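PDB 3RH9: succinate-semialdehyde dehydrogenase (NAD(P)(+)) from Marinobacter aquaeolei, which probably oxidises succinate semialdehyde to succinate with NAD(P)+ as the electron acceptor, as a member of the aldehyde dehydrogenase family. Local coordinates for residues G286-F297 and C384-P392; F370-V378 and G391-F399. All blocks are in the same frame, centred on the assembly; numbering follows the deposited sequence.

Contact 1 (G286-F297 and C384-P392)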
loop_
_atom_site.group_PDB
_atom_site.type_symbol
_atom_site.label_atom_id
_atom_site.label_comp_id
_atom_site.label_asym_id
_atom_site.label_seq_id
_atom_site.Cartn_x
_atom_site.Cartn_y
_atom_site.Cartn_z
ATOM N N GLY A 286 8.549 2.961 29.263
ATOM C CA GLY A 286 9.410 1.980 29.890
ATOM C C GLY A 286 10.224 1.231 28.860
ATOM O O GLY A 286 10.660 0.106 29.111
ATOM N N GLY A 287 10.428 1.863 27.703
ATOM C CA GLY A 287 11.165 1.272 26.600
ATOM C C GLY A 287 10.316 0.365 25.742
ATOM O O GLY A 287 10.807 -0.209 24.771
ATOM N N GLN A 288 9.039 0.251 26.094
ATOM C CA GLN A 288 8.118 -0.657 25.419
ATOM C C GLN A 288 7.485 -0.038 24.183
ATOM O O GLN A 288 6.267 0.049 24.077
ATOM C CB GLN A 288 7.027 -1.110 26.382
ATOM C CG GLN A 288 7.521 -2.008 27.493
ATOM C CD GLN A 288 6.506 -2.147 28.601
ATOM O OE1 GLN A 288 6.112 -3.255 28.959
ATOM N NE2 GLN A 288 6.054 -1.020 29.137
ATOM N N THR A 289 8.328 0.351 23.235
ATOM C CA THR A 289 7.905 1.115 22.075
ATOM C C THR A 289 8.771 0.746 20.873
ATOM O O THR A 289 9.916 0.329 21.034
ATOM C CB THR A 289 8.059 2.619 22.368
ATOM O OG1 THR A 289 6.978 3.056 23.201
ATOM C CG2 THR A 289 8.078 3.430 21.084
ATOM N N CYS A 290 8.239 0.902 19.668
ATOM C CA CYS A 290 9.013 0.551 18.480
ATOM C C CYS A 290 9.824 1.732 18.004
ATOM O O CYS A 290 10.580 1.644 17.030
ATOM C CB CYS A 290 8.124 0.011 17.378
ATOM S SG CYS A 290 7.489 -1.613 17.807
ATOM N N VAL A 291 9.692 2.827 18.734
ATOM C CA VAL A 291 10.479 4.013 18.472
ATOM C C VAL A 291 11.649 4.104 19.454
ATOM O O VAL A 291 12.569 4.889 19.267
ATOM C CB VAL A 291 9.587 5.263 18.509
ATOM C CG1 VAL A 291 10.405 6.517 18.654
ATOM C CG2 VAL A 291 8.780 5.311 17.248
ATOM N N CYS A 292 11.624 3.274 20.485
ATOM C CA CYS A 292 12.707 3.262 21.464
ATOM C C CYS A 292 14.006 2.734 20.890
ATOM O O CYS A 292 14.017 1.734 20.167
ATOM C CB CYS A 292 12.312 2.446 22.686
ATOM S SG CYS A 292 11.110 3.343 23.661
ATOM N N ALA A 293 15.108 3.409 21.196
ATOM C CA ALA A 293 16.398 2.923 20.734
ATOM C C ALA A 293 16.493 1.471 21.188
ATOM O O ALA A 293 16.090 1.145 22.304
ATOM C CB ALA A 293 17.523 3.749 21.320
ATOM N N ASN A 294 16.979 0.597 20.316
ATOM C CA ASN A 294 17.159 -0.792 20.697
ATOM C C ASN A 294 18.634 -1.171 20.645
ATOM O O ASN A 294 19.114 -1.964 21.457
ATOM C CB ASN A 294 16.315 -1.721 19.822
ATOM C CG ASN A 294 16.278 -3.135 20.351
ATOM O OD1 ASN A 294 16.792 -4.058 19.728
ATOM N ND2 ASN A 294 15.695 -3.308 21.508
ATOM N N ARG A 295 19.346 -0.587 19.688
ATOM C CA ARG A 295 20.787 -0.767 19.560
ATOM C C ARG A 295 21.457 0.598 19.627
ATOM O O ARG A 295 21.174 1.474 18.812
ATOM C CB ARG A 295 21.109 -1.469 18.243
ATOM C CG ARG A 295 20.764 -2.934 18.253
ATOM C CD ARG A 295 20.835 -3.521 16.885
ATOM N NE ARG A 295 19.957 -2.801 15.969
ATOM C CZ ARG A 295 20.160 -2.729 14.658
ATOM N NH1 ARG A 295 21.213 -3.335 14.136
ATOM N NH2 ARG A 295 19.328 -2.046 13.874
ATOM N N ILE A 296 22.316 0.806 20.619
ATOM C CA ILE A 296 23.021 2.081 20.734
ATOM C C ILE A 296 24.437 1.919 20.217
ATOM O O ILE A 296 25.271 1.287 20.849
ATOM C CB ILE A 296 23.044 2.632 22.180
ATOM C CG1 ILE A 296 21.650 3.065 22.641
ATOM C CG2 ILE A 296 23.961 3.821 22.267
ATOM C CD1 ILE A 296 20.736 1.939 22.948
ATOM N N PHE A 297 24.697 2.466 19.039
ATOM C CA PHE A 297 26.024 2.399 18.463
ATOM C C PHE A 297 26.831 3.618 18.892
ATOM O O PHE A 297 26.442 4.752 18.627
ATOM C CB PHE A 297 25.948 2.327 16.940
ATOM C CG PHE A 297 25.435 1.017 16.418
ATOM C CD1 PHE A 297 24.084 0.840 16.159
ATOM C CD2 PHE A 297 26.303 -0.036 16.172
ATOM C CE1 PHE A 297 23.606 -0.360 15.666
ATOM C CE2 PHE A 297 25.835 -1.236 15.684
ATOM C CZ PHE A 297 24.478 -1.399 15.429
ATOM N N CYS A 384 19.647 -9.261 22.240
ATOM C CA CYS A 384 19.075 -7.931 22.337
ATOM C C CYS A 384 19.460 -7.126 21.107
ATOM O O CYS A 384 18.856 -6.101 20.810
ATOM C CB CYS A 384 19.524 -7.239 23.627
ATOM S SG CYS A 384 21.300 -6.873 23.729
ATOM N N TYR A 385 20.464 -7.609 20.385
ATOM C CA TYR A 385 20.903 -6.979 19.154
ATOM C C TYR A 385 20.075 -7.528 18.011
ATOM O O TYR A 385 19.804 -6.831 17.050
ATOM C CB TYR A 385 22.372 -7.296 18.913
ATOM C CG TYR A 385 22.997 -6.611 17.715
ATOM C CD1 TYR A 385 22.785 -7.084 16.426
ATOM C CD2 TYR A 385 23.828 -5.507 17.879
ATOM C CE1 TYR A 385 23.370 -6.467 15.333
ATOM C CE2 TYR A 385 24.422 -4.882 16.797
ATOM C CZ TYR A 385 24.196 -5.364 15.519
ATOM O OH TYR A 385 24.792 -4.737 14.428
ATOM N N GLN A 386 19.687 -8.789 18.115
ATOM C CA GLN A 386 18.954 -9.440 17.049
ATOM C C GLN A 386 17.439 -9.209 17.167
ATOM O O GLN A 386 16.723 -9.157 16.168
ATOM C CB GLN A 386 19.262 -10.929 17.050
ATOM C CG GLN A 386 20.687 -11.258 16.720
ATOM C CD GLN A 386 21.104 -12.614 17.264
ATOM O OE1 GLN A 386 22.225 -13.076 17.028
ATOM N NE2 GLN A 386 20.204 -13.257 18.011
ATOM N N GLU A 387 16.966 -9.063 18.400
ATOM C CA GLU A 387 15.548 -8.928 18.678
ATOM C C GLU A 387 15.284 -7.551 19.254
ATOM O O GLU A 387 16.179 -6.919 19.785
ATOM C CB GLU A 387 15.118 -9.965 19.711
ATOM C CG GLU A 387 15.743 -11.334 19.532
ATOM C CD GLU A 387 15.300 -12.325 20.607
ATOM O OE1 GLU A 387 14.277 -12.068 21.276
ATOM O OE2 GLU A 387 15.976 -13.362 20.784
ATOM N N GLU A 388 14.046 -7.084 19.170
ATOM C CA GLU A 388 13.711 -5.866 19.885
ATOM C C GLU A 388 13.321 -6.219 21.311
ATOM O O GLU A 388 12.607 -7.193 21.557
ATOM C CB GLU A 388 12.683 -4.999 19.136
ATOM C CG GLU A 388 11.239 -5.331 19.314
ATOM C CD GLU A 388 10.340 -4.291 18.622
ATOM O OE1 GLU A 388 10.693 -3.083 18.605
ATOM O OE2 GLU A 388 9.277 -4.687 18.095
ATOM N N THR A 389 13.834 -5.423 22.241
ATOM C CA THR A 389 13.879 -5.777 23.657
ATOM C C THR A 389 12.604 -5.399 24.390
ATOM O O THR A 389 12.194 -6.082 25.321
ATOM C CB THR A 389 15.100 -5.113 24.344
ATOM O OG1 THR A 389 16.320 -5.730 23.888
ATOM C CG2 THR A 389 15.004 -5.224 25.842
ATOM N N PHE A 390 11.974 -4.317 23.948
ATOM C CA PHE A 390 10.765 -3.807 24.589
ATOM C C PHE A 390 10.863 -3.742 26.109
ATOM O O PHE A 390 10.012 -4.256 26.816
ATOM C CB PHE A 390 9.553 -4.628 24.169
ATOM C CG PHE A 390 8.688 -3.934 23.174
ATOM C CD1 PHE A 390 9.250 -3.288 22.092
ATOM C CD2 PHE A 390 7.317 -3.908 23.328
ATOM C CE1 PHE A 390 8.467 -2.625 21.178
ATOM C CE2 PHE A 390 6.519 -3.251 22.407
ATOM C CZ PHE A 390 7.099 -2.609 21.325
ATOM N N GLY A 391 11.911 -3.097 26.598
ATOM C CA GLY A 391 12.126 -2.946 28.020
ATOM C C GLY A 391 13.198 -1.901 28.268
ATOM O O GLY A 391 13.824 -1.411 27.328
ATOM N N PRO A 392 13.407 -1.541 29.539
ATOM C CA PRO A 392 14.302 -0.449 29.916
ATOM C C PRO A 392 15.758 -0.862 29.872
ATOM O O PRO A 392 16.488 -0.561 30.803
ATOM C CB PRO A 392 13.911 -0.187 31.363
ATOM C CG PRO A 392 13.450 -1.504 31.824
ATOM C CD PRO A 392 12.621 -1.992 30.693
HETATM O O HOH W 1 17.203 -2.831 23.644
#
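F390 lays its ring against the backbone of Q288 and T289, which brings two aldehyde dehydrogenase sequence signatures together: the G-Q-T-C turn, 287-290, and E-E-T-F-G-P, 387-392. The side chain of C290 is about 6 Å from that of E256, the predicted active-site residue, so this end of the contact is consistent with a wall of the active site. The aromatic evidence starts at F390. Over the centre of one ring face sits Q288 C, 3.7 Å above the plane, with T289 N nearer the rim. C290 SG instead approaches the edge, 3.7 Å from F390 CE1 and 77° off the ring normal. E388 joins the same cluster because its CG sits between the backbone N and the carbonyl carbon (chi1 84°) and the chain then extends, carrying OE1 and OE2 each to 3.6 Å from C290 SG. At the strand end a second aromatic group forms. R295 CD stands 3.7 Å from the Y385 ring centroid, only 10° off the normal, a CH-pi contact over the face; the guanidinium continues past it to N260 O and G409 O, and its cation-pi attraction to Y385 is long and at most weak. F297 meets the Y385 rim with its own, CZ lying 3.7 Å from Y385 CE2. The N294 side chain lies in the bend of 384-389. A water also links the segments, 3.0 Å from N294 O and 3.0 Å from T389 OG1, which is also bonded to H344 ND1.

Contact 2 (F370-V378 and G391-F399)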
loop_
_atom_site.group_PDB
_atom_site.type_symbol
_atom_site.label_atom_id
_atom_site.label_comp_id
_atom_site.label_asym_id
_atom_site.label_seq_id
_atom_site.Cartn_x
_atom_site.Cartn_y
_atom_site.Cartn_z
ATOM N N PHE A 370 11.158 -3.451 36.254
ATOM C CA PHE A 370 12.488 -3.682 35.744
ATOM C C PHE A 370 13.251 -2.370 35.720
ATOM O O PHE A 370 12.836 -1.409 35.083
ATOM C CB PHE A 370 12.406 -4.291 34.354
ATOM C CG PHE A 370 13.661 -4.979 33.925
ATOM C CD1 PHE A 370 14.806 -4.251 33.662
ATOM C CD2 PHE A 370 13.693 -6.359 33.779
ATOM C CE1 PHE A 370 15.958 -4.884 33.269
ATOM C CE2 PHE A 370 14.846 -6.993 33.381
ATOM C CZ PHE A 370 15.983 -6.255 33.129
ATOM N N PRO A 371 14.384 -2.335 36.423
ATOM C CA PRO A 371 15.217 -1.152 36.647
ATOM C C PRO A 371 15.958 -0.710 35.390
ATOM O O PRO A 371 16.420 -1.541 34.620
ATOM C CB PRO A 371 16.243 -1.642 37.673
ATOM C CG PRO A 371 15.757 -2.979 38.134
ATOM C CD PRO A 371 14.978 -3.537 37.018
ATOM N N PRO A 372 16.097 0.599 35.193
ATOM C CA PRO A 372 16.835 1.066 34.029
ATOM C C PRO A 372 18.241 0.500 34.062
ATOM O O PRO A 372 18.909 0.648 35.070
ATOM C CB PRO A 372 16.854 2.579 34.232
ATOM C CG PRO A 372 15.689 2.854 35.105
ATOM C CD PRO A 372 15.633 1.710 36.034
ATOM N N THR A 373 18.668 -0.132 32.973
ATOM C CA THR A 373 19.921 -0.870 32.924
ATOM C C THR A 373 20.751 -0.496 31.712
ATOM O O THR A 373 20.212 -0.152 30.659
ATOM C CB THR A 373 19.660 -2.373 32.839
ATOM O OG1 THR A 373 18.834 -2.776 33.934
ATOM C CG2 THR A 373 20.954 -3.128 32.901
ATOM N N VAL A 374 22.069 -0.588 31.857
ATOM C CA VAL A 374 22.982 -0.221 30.782
ATOM C C VAL A 374 24.116 -1.232 30.626
ATOM O O VAL A 374 24.944 -1.393 31.525
ATOM C CB VAL A 374 23.624 1.148 31.053
ATOM C CG1 VAL A 374 24.771 1.361 30.113
ATOM C CG2 VAL A 374 22.602 2.269 30.929
ATOM N N VAL A 375 24.177 -1.911 29.490
ATOM C CA VAL A 375 25.276 -2.837 29.286
ATOM C C VAL A 375 26.194 -2.382 28.169
ATOM O O VAL A 375 25.742 -1.826 27.169
ATOM C CB VAL A 375 24.804 -4.290 29.022
ATOM C CG1 VAL A 375 24.054 -4.817 30.213
ATOM C CG2 VAL A 375 23.961 -4.372 27.751
ATOM N N GLN A 376 27.486 -2.635 28.344
ATOM C CA GLN A 376 28.456 -2.296 27.323
ATOM C C GLN A 376 29.141 -3.555 26.803
ATOM O O GLN A 376 29.220 -4.564 27.493
ATOM C CB GLN A 376 29.477 -1.299 27.864
ATOM C CG GLN A 376 30.138 -0.501 26.757
ATOM C CD GLN A 376 30.818 0.776 27.239
ATOM O OE1 GLN A 376 30.703 1.170 28.411
ATOM N NE2 GLN A 376 31.532 1.436 26.324
ATOM N N GLY A 377 29.603 -3.497 25.566
ATOM C CA GLY A 377 30.299 -4.617 24.963
ATOM C C GLY A 377 29.409 -5.533 24.145
ATOM O O GLY A 377 29.653 -6.739 24.077
ATOM N N VAL A 378 28.381 -4.968 23.522
ATOM C CA VAL A 378 27.384 -5.767 22.824
ATOM C C VAL A 378 27.666 -5.907 21.333
ATOM O O VAL A 378 27.970 -4.915 20.673
ATOM C CB VAL A 378 26.006 -5.135 22.983
ATOM C CG1 VAL A 378 25.046 -5.683 21.932
ATOM C CG2 VAL A 378 25.496 -5.375 24.386
ATOM N N GLY A 391 11.911 -3.097 26.598
ATOM C CA GLY A 391 12.126 -2.946 28.020
ATOM C C GLY A 391 13.198 -1.901 28.268
ATOM O O GLY A 391 13.824 -1.411 27.328
ATOM N N PRO A 392 13.407 -1.541 29.539
ATOM C CA PRO A 392 14.302 -0.449 29.916
ATOM C C PRO A 392 15.758 -0.862 29.872
ATOM O O PRO A 392 16.488 -0.561 30.803
ATOM C CB PRO A 392 13.911 -0.187 31.363
ATOM C CG PRO A 392 13.450 -1.504 31.824
ATOM C CD PRO A 392 12.621 -1.992 30.693
ATOM N N LEU A 393 16.173 -1.514 28.796
ATOM C CA LEU A 393 17.542 -1.976 28.652
ATOM C C LEU A 393 18.265 -1.151 27.602
ATOM O O LEU A 393 17.701 -0.864 26.545
ATOM C CB LEU A 393 17.530 -3.435 28.228
ATOM C CG LEU A 393 18.870 -4.106 27.961
ATOM C CD1 LEU A 393 19.828 -3.887 29.140
ATOM C CD2 LEU A 393 18.631 -5.588 27.694
ATOM N N VAL A 394 19.510 -0.769 27.876
ATOM C CA VAL A 394 20.263 0.032 26.916
ATOM C C VAL A 394 21.545 -0.672 26.517
ATOM O O VAL A 394 22.528 -0.624 27.252
ATOM C CB VAL A 394 20.640 1.411 27.492
ATOM C CG1 VAL A 394 21.476 2.201 26.470
ATOM C CG2 VAL A 394 19.394 2.180 27.930
ATOM N N PRO A 395 21.542 -1.338 25.356
ATOM C CA PRO A 395 22.713 -2.120 24.940
ATOM C C PRO A 395 23.674 -1.346 24.021
ATOM O O PRO A 395 23.267 -0.829 22.979
ATOM C CB PRO A 395 22.093 -3.321 24.212
ATOM C CG PRO A 395 20.601 -3.219 24.465
ATOM C CD PRO A 395 20.341 -1.754 24.632
HETATM N N MSE A 396 24.943 -1.275 24.416
HETATM C CA MSE A 396 25.905 -0.432 23.725
HETATM C C MSE A 396 26.888 -1.230 22.875
HETATM O O MSE A 396 27.607 -2.093 23.383
HETATM C CB MSE A 396 26.667 0.408 24.734
HETATM C CG MSE A 396 25.796 1.300 25.599
HETATM SE SE MSE A 396 26.932 2.636 26.478
HETATM C CE MSE A 396 25.821 3.145 27.974
ATOM N N ALA A 397 26.910 -0.939 21.577
ATOM C CA ALA A 397 27.808 -1.610 20.641
ATOM C C ALA A 397 28.798 -0.592 20.159
ATOM O O ALA A 397 28.443 0.563 19.997
ATOM C CB ALA A 397 27.027 -2.143 19.472
ATOM N N LEU A 398 30.036 -0.991 19.915
ATOM C CA LEU A 398 31.026 -0.023 19.457
ATOM C C LEU A 398 31.107 0.022 17.943
ATOM O O LEU A 398 30.677 -0.911 17.275
ATOM C CB LEU A 398 32.403 -0.325 20.046
ATOM C CG LEU A 398 32.484 -0.344 21.572
ATOM C CD1 LEU A 398 33.927 -0.514 22.001
ATOM C CD2 LEU A 398 31.878 0.916 22.168
ATOM N N PHE A 399 31.646 1.118 17.408
ATOM C CA PHE A 399 31.969 1.203 15.981
ATOM C C PHE A 399 33.038 2.266 15.674
ATOM O O PHE A 399 33.304 3.159 16.488
ATOM C CB PHE A 399 30.704 1.464 15.155
ATOM C CG PHE A 399 30.251 2.895 15.177
ATOM C CD1 PHE A 399 29.482 3.374 16.221
ATOM C CD2 PHE A 399 30.592 3.759 14.151
ATOM C CE1 PHE A 399 29.069 4.690 16.237
ATOM C CE2 PHE A 399 30.179 5.069 14.166
ATOM C CZ PHE A 399 29.424 5.542 15.211
#
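T373 and P392 begin a parallel ladder: T373 N donates to P392 O at 3.1 Å, nearly straight at 159°. V394 N returns a bond to T373 O (2.9 Å), V375 N takes V394 O, and M396 N takes V375 O. Past Q376 the pattern gives way: G377 N, next in the alternation, makes only a weak bond to M396 O, and V378 N supplies the good one at 3.0 Å. The axes of strands 373-376 and 393-399 run 15° from parallel. Side chains pair by face. T373 CG2 meets L393 CD1 at 4.0 Å, and V375 CG2 lies 4.1 Å from P395 CB; on the reverse face V374 and V394 run side by side, with selenomethionine M396 beyond them. Before the strand, F370 CD1 packs on P392 CG at 3.6 Å. The T373 hydroxyl, set beside the backbone N (chi1 -56°), donates to P371 O at 2.8 Å from above that carbonyl's plane, tying the strand to the preceding prolines. Replacing T373 by an alanine would probably leave P371 O without this donor and open a gap beside L393 CD1. Further out, L345 of helix 335-350 touches V375 and L393, while F283 of helix 271-283 and L310 of helix 303-316 cover V394 and M396 respectively. Within these helices, the adjacent parallel strands joined through helix 383-386 form a beta-alpha-beta unit, as found in the catalytic domain of aldehyde dehydrogenases.

How the contacts relate
Contacts 1 and 2 have centres about 9 Å apart and share G391 and P392, where the loop 387-392 leads into strand 393-399. Along the chain the segments alternate: 286-297, 370-378, 384-392, then 391-399. Both contacts reach one mixed sheet, in which strand 393-399 lies between 373-376 and 295-299. Probable hydrogen bonds join I296 N to P395 O at 3.0 Å and A397 N to I296 O at 2.9 Å, so the two contacts are continuous through the sheet. Contact 2 lies away from the predicted active site, whereas contact 1 comes close to it, at C290; the shared G391-P392 link leads from the loop packed near C290 into strand 393-399.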